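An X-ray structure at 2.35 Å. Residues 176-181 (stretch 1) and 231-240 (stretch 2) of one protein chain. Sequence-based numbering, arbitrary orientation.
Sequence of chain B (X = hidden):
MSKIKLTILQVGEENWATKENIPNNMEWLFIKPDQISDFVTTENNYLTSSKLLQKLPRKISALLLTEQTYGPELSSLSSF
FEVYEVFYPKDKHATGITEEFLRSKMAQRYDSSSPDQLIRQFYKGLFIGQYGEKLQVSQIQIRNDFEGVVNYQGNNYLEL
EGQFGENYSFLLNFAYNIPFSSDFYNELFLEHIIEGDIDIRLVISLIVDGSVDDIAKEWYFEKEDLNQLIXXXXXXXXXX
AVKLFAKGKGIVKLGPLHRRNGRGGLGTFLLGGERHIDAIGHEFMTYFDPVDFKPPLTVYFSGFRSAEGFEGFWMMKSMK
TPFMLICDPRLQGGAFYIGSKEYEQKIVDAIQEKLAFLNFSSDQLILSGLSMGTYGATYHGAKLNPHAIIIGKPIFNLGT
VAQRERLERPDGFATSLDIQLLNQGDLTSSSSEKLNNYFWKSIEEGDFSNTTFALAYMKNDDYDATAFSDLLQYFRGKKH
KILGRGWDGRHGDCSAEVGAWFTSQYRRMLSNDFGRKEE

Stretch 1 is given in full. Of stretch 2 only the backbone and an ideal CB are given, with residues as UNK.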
# COMPACT_ATOMS: atom_id res chain seq x y z
N TYR B 176 6.78 7.92 22.73
CA TYR B 176 5.35 8.17 22.56
C TYR B 176 4.55 6.87 22.52
O TYR B 176 5.08 5.78 22.32
CB TYR B 176 5.09 8.98 21.29
CG TYR B 176 5.57 10.39 21.46
CD1 TYR B 176 4.78 11.33 22.12
CD2 TYR B 176 6.83 10.78 21.02
CE1 TYR B 176 5.23 12.63 22.29
CE2 TYR B 176 7.28 12.07 21.20
CZ TYR B 176 6.48 12.99 21.84
OH TYR B 176 6.94 14.29 22.02
N ASN B 177 3.24 7.02 22.70
CA ASN B 177 2.35 5.87 22.70
C ASN B 177 1.65 5.74 21.36
O ASN B 177 1.43 6.72 20.64
CB ASN B 177 1.33 5.98 23.83
CG ASN B 177 2.01 6.05 25.19
OD1 ASN B 177 1.92 7.06 25.90
ND2 ASN B 177 2.72 4.98 25.55
N ILE B 178 1.30 4.51 21.02
CA ILE B 178 0.66 4.15 19.76
C ILE B 178 -0.80 3.84 20.05
O ILE B 178 -1.09 2.92 20.83
CB ILE B 178 1.35 2.94 19.12
CG1 ILE B 178 2.83 3.23 18.91
CG2 ILE B 178 0.69 2.61 17.80
CD1 ILE B 178 3.59 2.04 18.38
N PRO B 179 -1.75 4.57 19.46
CA PRO B 179 -3.17 4.25 19.65
C PRO B 179 -3.45 2.79 19.30
O PRO B 179 -3.03 2.29 18.26
CB PRO B 179 -3.88 5.20 18.68
CG PRO B 179 -2.88 6.30 18.40
CD PRO B 179 -1.54 5.63 18.45
N PHE B 180 -4.15 2.12 20.19
CA PHE B 180 -4.49 0.72 20.02
C PHE B 180 -6.00 0.60 19.99
O PHE B 180 -6.68 0.98 20.95
CB PHE B 180 -3.90 -0.12 21.16
CG PHE B 180 -4.14 -1.59 21.02
CD1 PHE B 180 -5.34 -2.16 21.41
CD2 PHE B 180 -3.14 -2.41 20.51
CE1 PHE B 180 -5.56 -3.51 21.29
CE2 PHE B 180 -3.34 -3.77 20.40
CZ PHE B 180 -4.55 -4.32 20.79
N SER B 181 -6.53 0.07 18.90
CA SER B 181 -7.96 -0.03 18.72
C SER B 181 -8.46 -1.40 19.15
O SER B 181 -7.78 -2.42 19.00
CB SER B 181 -8.33 0.22 17.25
OG SER B 181 -9.70 -0.08 17.00
N UNK B 231 0.81 -8.54 14.39
CA UNK B 231 -0.61 -8.26 14.27
C UNK B 231 -1.26 -8.51 15.62
O UNK B 231 -1.40 -9.67 16.04
CB UNK B 231 -1.26 -9.11 13.18
N UNK B 232 -1.66 -7.44 16.29
CA UNK B 232 -2.16 -7.47 17.65
C UNK B 232 -3.64 -7.14 17.68
O UNK B 232 -4.10 -6.22 17.02
CB UNK B 232 -1.38 -6.50 18.53
N UNK B 233 -4.36 -7.84 18.53
CA UNK B 233 -5.79 -7.66 18.57
C UNK B 233 -6.26 -7.94 19.98
O UNK B 233 -5.88 -8.96 20.57
CB UNK B 233 -6.50 -8.56 17.56
N UNK B 234 -7.05 -7.03 20.53
CA UNK B 234 -7.65 -7.26 21.84
C UNK B 234 -8.92 -6.43 21.92
O UNK B 234 -9.06 -5.42 21.24
CB UNK B 234 -6.68 -6.91 22.97
N UNK B 235 -9.84 -6.86 22.78
CA UNK B 235 -11.05 -6.06 22.92
C UNK B 235 -10.90 -4.91 23.90
O UNK B 235 -11.85 -4.15 24.09
CB UNK B 235 -12.21 -6.95 23.36
N UNK B 236 -9.72 -4.72 24.47
CA UNK B 236 -9.42 -3.57 25.31
C UNK B 236 -8.86 -2.46 24.45
O UNK B 236 -7.96 -2.68 23.63
CB UNK B 236 -8.44 -3.94 26.43
N UNK B 237 -9.38 -1.26 24.62
CA UNK B 237 -8.89 -0.08 23.93
C UNK B 237 -7.89 0.68 24.80
O UNK B 237 -8.06 0.79 26.03
CB UNK B 237 -10.06 0.83 23.54
N UNK B 238 -6.84 1.21 24.18
CA UNK B 238 -5.85 2.01 24.90
C UNK B 238 -4.72 2.53 24.04
O UNK B 238 -4.94 2.96 22.90
CB UNK B 238 -5.26 1.18 26.04
N UNK B 239 -3.49 2.49 24.56
CA UNK B 239 -2.34 2.83 23.74
C UNK B 239 -1.16 1.97 24.16
O UNK B 239 -1.16 1.37 25.24
CB UNK B 239 -2.00 4.32 23.86
N UNK B 240 -0.17 1.90 23.28
CA UNK B 240 0.97 1.02 23.44
C UNK B 240 2.20 1.80 23.90
O UNK B 240 2.48 2.88 23.38
CB UNK B 240 1.26 0.29 22.13

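Position 231 has nothing of stretch 1 within 5.5 Å of its ideal CB, so this contact sets no preference; the residue is Ser231. At 232 the ideal CB points toward stretch 1 and lies 3.8 Å from Phe180 CE2. A carbon at the edge of an aromatic ring suits aliphatic side chains, and several would do. The residue is Leu232, with chi1 m and chi2 t; its CB meets Phe180 CE2 at 3.8 Å.

Position 233 points away and is unconstrained here; it is Glu233, whose carboxylate is hydrogen-bonded elsewhere in the structure. At 234 the CB points sideways, with the ideal atom 4.0 Å from Phe180 CE1, so a small residue, polar or not, would fit beside the ring. Ser234 occupies it, its CB 3.9 Å from Phe180 CE1. Its OG accepts a hydrogen bond from the backbone N of position 236 (3.1 Å, 173°), bracing the turn. A water accepts from Ser234 N (3.3 Å) and donates to Ser181 O (2.8 Å), linking the two backbones.

Position 235 points away, with phi/psi of -85/3 that most residues tolerate; it is Asp235. At 236 the CB is sideways and has no neighbour in stretch 1 within 5.5 Å, so the choice is broad. Ile236 directs its end away, and the contact comes from its backbone: O lies 3.5 Å from Phe180 CE1, near the ring plane.

At 237 the ideal CB is 4.3 Å from Phe180 O, leaving room for a small or polar side chain. Ser237 places OG 3.6 Å from Phe180 O, but that hydroxyl is hydrogen-bonded elsewhere in the structure.

Position 238 has phi/psi of 180/-139, a region readily open to glycine and unfavourable for other residues. Gly238 pairs with Phe180 in the antiparallel ladder: Phe180 N donates to Gly238 O (2.9 Å), and Gly238 N to Phe180 O (3.2 Å).

At 239 the CB shares a sheet face with Pro179, and the ideal atom is 3.5 Å from Ile178 O and 3.7 Å from Asn177 CB. Such close neighbours suit a compact side chain, such as Ser, Ala or Thr. Ser239 adopts chi1 p, bringing OG 3.6 Å from Asn177 CB.

At 240 the CB projects to the face carrying Ile178 and Phe180, which favours a branched aliphatic or other apolar residue. Leu240 (m, t) sets CD2 3.6 Å from Phe180 CD2 and CB 4.0 Å from Ile178 CB. Its N donates to Ile178 O (2.8 Å), while its O accepts from both Ile178 N (3.1 Å) and Asn177 ND2 (3.0 Å).

Stretch 2, residues 231-240: SLESDISGSL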
# COMPACT_ATOMS: atom_id res chain seq x y z
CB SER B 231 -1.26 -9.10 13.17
OG SER B 231 -2.65 -8.82 13.08
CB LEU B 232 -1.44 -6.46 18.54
CG LEU B 232 0.07 -6.66 18.61
CD1 LEU B 232 0.67 -5.69 19.65
CD2 LEU B 232 0.32 -8.11 18.98
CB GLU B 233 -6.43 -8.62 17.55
CG GLU B 233 -7.88 -8.71 17.58
CD GLU B 233 -8.39 -9.82 18.47
OE1 GLU B 233 -8.11 -11.00 18.20
OE2 GLU B 233 -9.12 -9.47 19.41
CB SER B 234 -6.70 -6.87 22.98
OG SER B 234 -7.41 -6.76 24.20
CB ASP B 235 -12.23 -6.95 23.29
CG ASP B 235 -12.58 -7.95 22.17
OD1 ASP B 235 -13.11 -9.04 22.49
OD2 ASP B 235 -12.34 -7.62 20.98
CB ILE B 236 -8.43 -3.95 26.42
CG1 ILE B 236 -9.09 -4.92 27.40
CG2 ILE B 236 -7.95 -2.71 27.12
CD1 ILE B 236 -8.13 -5.99 27.95
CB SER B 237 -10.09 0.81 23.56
OG SER B 237 -9.73 1.77 22.60
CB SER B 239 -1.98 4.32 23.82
OG SER B 239 -1.72 4.73 25.15
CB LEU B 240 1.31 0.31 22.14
CG LEU B 240 0.25 -0.58 21.52
CD1 LEU B 240 0.84 -1.24 20.26
CD2 LEU B 240 -0.22 -1.62 22.55
O HOH W 1 -8.40 -5.02 18.35
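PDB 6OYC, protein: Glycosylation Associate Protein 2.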